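Local coordinates for type III effector NopAA (PDB 6SDU), which hydrolyses xyloglucan as a type III effector of Sinorhizobium fredii and belongs to glycoside hydrolase family 12, at residues Asn88-Pro99 against Asn226-Lys237. Sequence-based numbering, arbitrary orientation.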
loop_
_atom_site.group_PDB
_atom_site.type_symbol
_atom_site.label_atom_id
_atom_site.label_comp_id
_atom_site.label_asym_id
_atom_site.label_seq_id
_atom_site.Cartn_x
_atom_site.Cartn_y
_atom_site.Cartn_z
ATOM N N ASN A 88 -6.124 -1.748 21.148
ATOM C CA ASN A 88 -5.065 -2.333 21.960
ATOM C C ASN A 88 -3.968 -2.962 21.114
ATOM O O ASN A 88 -2.783 -2.869 21.464
ATOM C CB ASN A 88 -5.645 -3.403 22.899
ATOM C CG ASN A 88 -6.852 -2.904 23.701
ATOM O OD1 ASN A 88 -6.736 -1.996 24.531
ATOM N ND2 ASN A 88 -8.019 -3.497 23.444
ATOM N N THR A 89 -4.339 -3.603 20.004
ATOM C CA THR A 89 -3.378 -4.206 19.089
ATOM C C THR A 89 -3.857 -4.025 17.656
ATOM O O THR A 89 -4.988 -4.394 17.331
ATOM C CB THR A 89 -3.213 -5.703 19.390
ATOM O OG1 THR A 89 -2.526 -5.877 20.636
ATOM C CG2 THR A 89 -2.449 -6.395 18.283
ATOM N N LEU A 90 -2.991 -3.492 16.797
ATOM C CA LEU A 90 -3.265 -3.428 15.357
ATOM C C LEU A 90 -1.943 -3.665 14.635
ATOM O O LEU A 90 -1.129 -2.750 14.469
ATOM C CB LEU A 90 -3.902 -2.109 14.937
ATOM C CG LEU A 90 -4.308 -2.041 13.453
ATOM C CD1 LEU A 90 -5.198 -3.217 13.044
ATOM C CD2 LEU A 90 -5.010 -0.739 13.143
ATOM N N SER A 91 -1.736 -4.899 14.210
ATOM C CA SER A 91 -0.517 -5.288 13.529
ATOM C C SER A 91 -0.864 -6.107 12.294
ATOM O O SER A 91 -1.994 -6.583 12.127
ATOM C CB SER A 91 0.388 -6.095 14.448
ATOM O OG SER A 91 -0.253 -7.310 14.776
ATOM N N SER A 92 0.112 -6.246 11.409
ATOM C CA SER A 92 -0.093 -6.992 10.179
ATOM C C SER A 92 1.187 -7.720 9.791
ATOM O O SER A 92 2.293 -7.228 10.039
ATOM C CB SER A 92 -0.545 -6.043 9.058
ATOM O OG SER A 92 -1.053 -6.759 7.957
ATOM N N SER A 93 1.027 -8.915 9.209
ATOM C CA SER A 93 2.143 -9.706 8.692
ATOM C C SER A 93 2.017 -9.880 7.186
ATOM O O SER A 93 0.925 -10.152 6.687
ATOM C CB SER A 93 2.191 -11.084 9.344
ATOM O OG SER A 93 2.547 -10.961 10.705
ATOM N N PHE A 94 3.139 -9.760 6.464
ATOM C CA PHE A 94 3.174 -9.925 5.010
ATOM C C PHE A 94 4.345 -10.814 4.605
ATOM O O PHE A 94 5.391 -10.821 5.257
ATOM C CB PHE A 94 3.275 -8.567 4.285
ATOM C CG PHE A 94 4.552 -7.800 4.583
ATOM C CD1 PHE A 94 4.677 -7.063 5.755
ATOM C CD2 PHE A 94 5.609 -7.791 3.673
ATOM C CE1 PHE A 94 5.839 -6.356 6.045
ATOM C CE2 PHE A 94 6.781 -7.077 3.947
ATOM C CZ PHE A 94 6.889 -6.360 5.148
ATOM N N ASN A 95 4.134 -11.620 3.571
ATOM C CA ASN A 95 5.187 -12.413 2.949
ATOM C C ASN A 95 4.921 -12.425 1.446
ATOM O O ASN A 95 3.855 -12.875 1.019
ATOM C CB ASN A 95 5.201 -13.831 3.527
ATOM C CG ASN A 95 6.301 -14.685 2.950
ATOM O OD1 ASN A 95 7.399 -14.204 2.680
ATOM N ND2 ASN A 95 6.003 -15.961 2.728
ATOM N N GLN A 96 5.875 -11.965 0.635
ATOM C CA GLN A 96 5.577 -11.797 -0.784
ATOM C C GLN A 96 6.748 -12.208 -1.680
ATOM O O GLN A 96 7.894 -12.320 -1.244
ATOM C CB GLN A 96 5.184 -10.349 -1.087
ATOM C CG GLN A 96 6.367 -9.367 -0.984
ATOM C CD GLN A 96 5.978 -8.052 -0.362
ATOM O OE1 GLN A 96 4.853 -7.888 0.113
ATOM N NE2 GLN A 96 6.906 -7.093 -0.375
ATOM N N GLU A 97 6.422 -12.455 -2.952
ATOM C CA GLU A 97 7.404 -12.688 -4.003
ATOM C C GLU A 97 7.132 -11.678 -5.118
ATOM O O GLU A 97 6.018 -11.619 -5.638
ATOM C CB GLU A 97 7.306 -14.118 -4.533
ATOM C CG GLU A 97 7.614 -15.228 -3.523
ATOM C CD GLU A 97 7.169 -16.618 -4.024
ATOM O OE1 GLU A 97 6.215 -16.692 -4.827
ATOM O OE2 GLU A 97 7.776 -17.640 -3.623
ATOM N N VAL A 98 8.144 -10.905 -5.486
ATOM C CA VAL A 98 7.974 -9.753 -6.370
ATOM C C VAL A 98 8.886 -9.942 -7.568
ATOM O O VAL A 98 9.874 -10.697 -7.505
ATOM C CB VAL A 98 8.284 -8.423 -5.638
ATOM C CG1 VAL A 98 7.342 -8.195 -4.456
ATOM C CG2 VAL A 98 9.723 -8.414 -5.166
ATOM N N PRO A 99 8.592 -9.289 -8.685
ATOM C CA PRO A 99 9.489 -9.313 -9.844
ATOM C C PRO A 99 10.623 -8.329 -9.586
ATOM O O PRO A 99 10.668 -7.670 -8.546
ATOM C CB PRO A 99 8.604 -8.857 -11.015
ATOM C CG PRO A 99 7.562 -8.023 -10.380
ATOM C CD PRO A 99 7.369 -8.505 -8.955
ATOM N N ASN A 226 4.415 -10.661 -12.253
ATOM C CA ASN A 226 3.644 -11.434 -11.296
ATOM C C ASN A 226 4.017 -11.035 -9.876
ATOM O O ASN A 226 5.200 -10.845 -9.572
ATOM C CB ASN A 226 3.903 -12.928 -11.516
ATOM C CG ASN A 226 2.901 -13.797 -10.790
ATOM O OD1 ASN A 226 1.707 -13.743 -11.083
ATOM N ND2 ASN A 226 3.373 -14.627 -9.874
ATOM N N PHE A 227 3.004 -10.922 -9.007
ATOM C CA PHE A 227 3.196 -10.619 -7.587
ATOM C C PHE A 227 2.441 -11.653 -6.769
ATOM O O PHE A 227 1.232 -11.803 -6.939
ATOM C CB PHE A 227 2.690 -9.211 -7.236
ATOM C CG PHE A 227 3.377 -8.100 -7.992
ATOM C CD1 PHE A 227 2.991 -7.789 -9.287
ATOM C CD2 PHE A 227 4.390 -7.351 -7.397
ATOM C CE1 PHE A 227 3.605 -6.754 -9.979
ATOM C CE2 PHE A 227 5.011 -6.326 -8.086
ATOM C CZ PHE A 227 4.631 -6.040 -9.386
ATOM N N ASN A 228 3.146 -12.384 -5.909
ATOM C CA ASN A 228 2.529 -13.382 -5.048
ATOM C C ASN A 228 2.543 -12.906 -3.600
ATOM O O ASN A 228 3.603 -12.552 -3.063
ATOM C CB ASN A 228 3.245 -14.736 -5.129
ATOM C CG ASN A 228 3.160 -15.366 -6.499
ATOM O OD1 ASN A 228 2.070 -15.606 -7.010
ATOM N ND2 ASN A 228 4.313 -15.671 -7.090
ATOM N N PHE A 229 1.389 -12.957 -2.952
ATOM C CA PHE A 229 1.301 -12.597 -1.545
ATOM C C PHE A 229 1.009 -13.931 -0.876
ATOM O O PHE A 229 -0.144 -14.363 -0.787
ATOM C CB PHE A 229 0.240 -11.514 -1.316
ATOM C CG PHE A 229 0.533 -10.229 -2.066
ATOM C CD1 PHE A 229 1.345 -9.251 -1.511
ATOM C CD2 PHE A 229 0.034 -10.019 -3.340
ATOM C CE1 PHE A 229 1.628 -8.070 -2.208
ATOM C CE2 PHE A 229 0.331 -8.843 -4.055
ATOM C CZ PHE A 229 1.132 -7.877 -3.495
ATOM N N ASN A 230 2.067 -14.555 -0.353
ATOM C CA ASN A 230 1.934 -15.907 0.178
ATOM C C ASN A 230 1.284 -15.890 1.538
ATOM O O ASN A 230 0.576 -16.838 1.903
ATOM C CB ASN A 230 3.298 -16.581 0.316
ATOM C CG ASN A 230 4.014 -16.696 -0.986
ATOM O OD1 ASN A 230 3.418 -17.065 -2.002
ATOM N ND2 ASN A 230 5.315 -16.410 -0.974
ATOM N N ASN A 231 1.488 -14.815 2.287
ATOM C CA ASN A 231 0.721 -14.648 3.495
ATOM C C ASN A 231 0.406 -13.176 3.674
ATOM O O ASN A 231 1.224 -12.315 3.337
ATOM C CB ASN A 231 1.460 -15.196 4.710
ATOM C CG ASN A 231 0.656 -15.029 5.962
ATOM O OD1 ASN A 231 -0.439 -15.574 6.068
ATOM N ND2 ASN A 231 1.160 -14.234 6.898
ATOM N N TRP A 232 -0.809 -12.905 4.157
ATOM C CA TRP A 232 -1.210 -11.577 4.610
ATOM C C TRP A 232 -2.291 -11.760 5.660
ATOM O O TRP A 232 -3.319 -12.381 5.381
ATOM C CB TRP A 232 -1.722 -10.688 3.466
ATOM C CG TRP A 232 -1.783 -9.239 3.903
ATOM C CD1 TRP A 232 -0.718 -8.394 4.047
ATOM C CD2 TRP A 232 -2.949 -8.481 4.309
ATOM N NE1 TRP A 232 -1.140 -7.168 4.502
ATOM C CE2 TRP A 232 -2.500 -7.192 4.670
ATOM C CE3 TRP A 232 -4.314 -8.760 4.385
ATOM C CZ2 TRP A 232 -3.368 -6.180 5.078
ATOM C CZ3 TRP A 232 -5.176 -7.755 4.801
ATOM C CH2 TRP A 232 -4.703 -6.480 5.126
ATOM N N SER A 233 -2.076 -11.207 6.851
ATOM C CA SER A 233 -3.034 -11.309 7.945
ATOM C C SER A 233 -3.046 -9.993 8.713
ATOM O O SER A 233 -2.056 -9.261 8.716
ATOM C CB SER A 233 -2.689 -12.469 8.895
ATOM O OG SER A 233 -1.366 -12.340 9.390
ATOM N N VAL A 234 -4.171 -9.697 9.366
ATOM C CA VAL A 234 -4.302 -8.527 10.229
ATOM C C VAL A 234 -4.769 -9.006 11.593
ATOM O O VAL A 234 -5.645 -9.878 11.686
ATOM C CB VAL A 234 -5.279 -7.477 9.665
ATOM C CG1 VAL A 234 -5.542 -6.335 10.695
ATOM C CG2 VAL A 234 -4.741 -6.906 8.363
ATOM N N THR A 235 -4.136 -8.486 12.645
ATOM C CA THR A 235 -4.513 -8.761 14.027
ATOM C C THR A 235 -5.057 -7.469 14.623
ATOM O O THR A 235 -4.306 -6.508 14.814
ATOM C CB THR A 235 -3.324 -9.286 14.830
ATOM O OG1 THR A 235 -2.856 -10.517 14.254
ATOM C CG2 THR A 235 -3.714 -9.499 16.290
ATOM N N SER A 236 -6.364 -7.424 14.863
ATOM C CA SER A 236 -7.013 -6.256 15.446
ATOM C C SER A 236 -7.625 -6.629 16.789
ATOM O O SER A 236 -8.493 -7.507 16.855
ATOM C CB SER A 236 -8.083 -5.696 14.517
ATOM O OG SER A 236 -8.643 -4.510 15.061
ATOM N N LYS A 237 -7.166 -5.974 17.857
ATOM C CA LYS A 237 -7.729 -6.184 19.192
ATOM C C LYS A 237 -7.902 -4.873 19.956
ATOM O O LYS A 237 -8.741 -4.794 20.855
ATOM C CB LYS A 237 -6.849 -7.128 20.013
ATOM C CG LYS A 237 -6.813 -8.560 19.513
ATOM C CD LYS A 237 -5.991 -9.449 20.439
ATOM C CE LYS A 237 -4.504 -9.296 20.179
ATOM N NZ LYS A 237 -3.712 -10.399 20.796
ATOM O OXT LYS A 237 -7.218 -3.874 19.713
#
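Pro99 lies over one face of the Phe227 ring, its CD 3.7 Å from the ring centroid, a CH-pi contact that suits proline because its CD hydrogens are polarised by the adjoining amide nitrogen; Trp104 meets the same phenyl edge-to-face. Ser92 OG sits obliquely above the rim of the Trp232 indole, 3.2 Å above its plane, while Phe94 CB comes in at the indole edge. Gln96 and Phe229 run side by side with amide and ring nearly perpendicular, and hydrogen bonds to Tyr214 OH and Asn185 OD1 satisfy the buried amide at OE1 and NE2. Serine is small enough to fit beside the indole: with OG turned away from its own N (chi1 -166°), Ser92 donates to Ser233 O at 2.8 Å, and Ser93 N reaches that oxygen from the opposite face of the carbonyl.

Strands 90-97 and 225-236 are antiparallel neighbours in one of the two sheets of the family 12 beta-jelly roll. Leu90, Phe94, Phe229 and Trp232 turn bulky apolar groups into the space between the sheets, whereas polar Ser93, Asn95, Asn231 and Thr235 suit the other, partly exposed face. A classic bulge interrupts the register where Asn230 and Asn231 both oppose Asn95, whose O accepts from Asn230 N at 2.8 Å and more weakly from Asn231 N. Beyond it, Glu97 OE1 takes a weak bond from Asn228 ND2, carboxylate and amide planes 66° apart. At the far end the C-terminal carboxylate closes the pairing: Lys237 OXT accepts from Asn88 N (2.8 Å) and Thr89 N (2.9 Å), and Asn88 ND2 reaches Lys237 O from above the carbonyl plane.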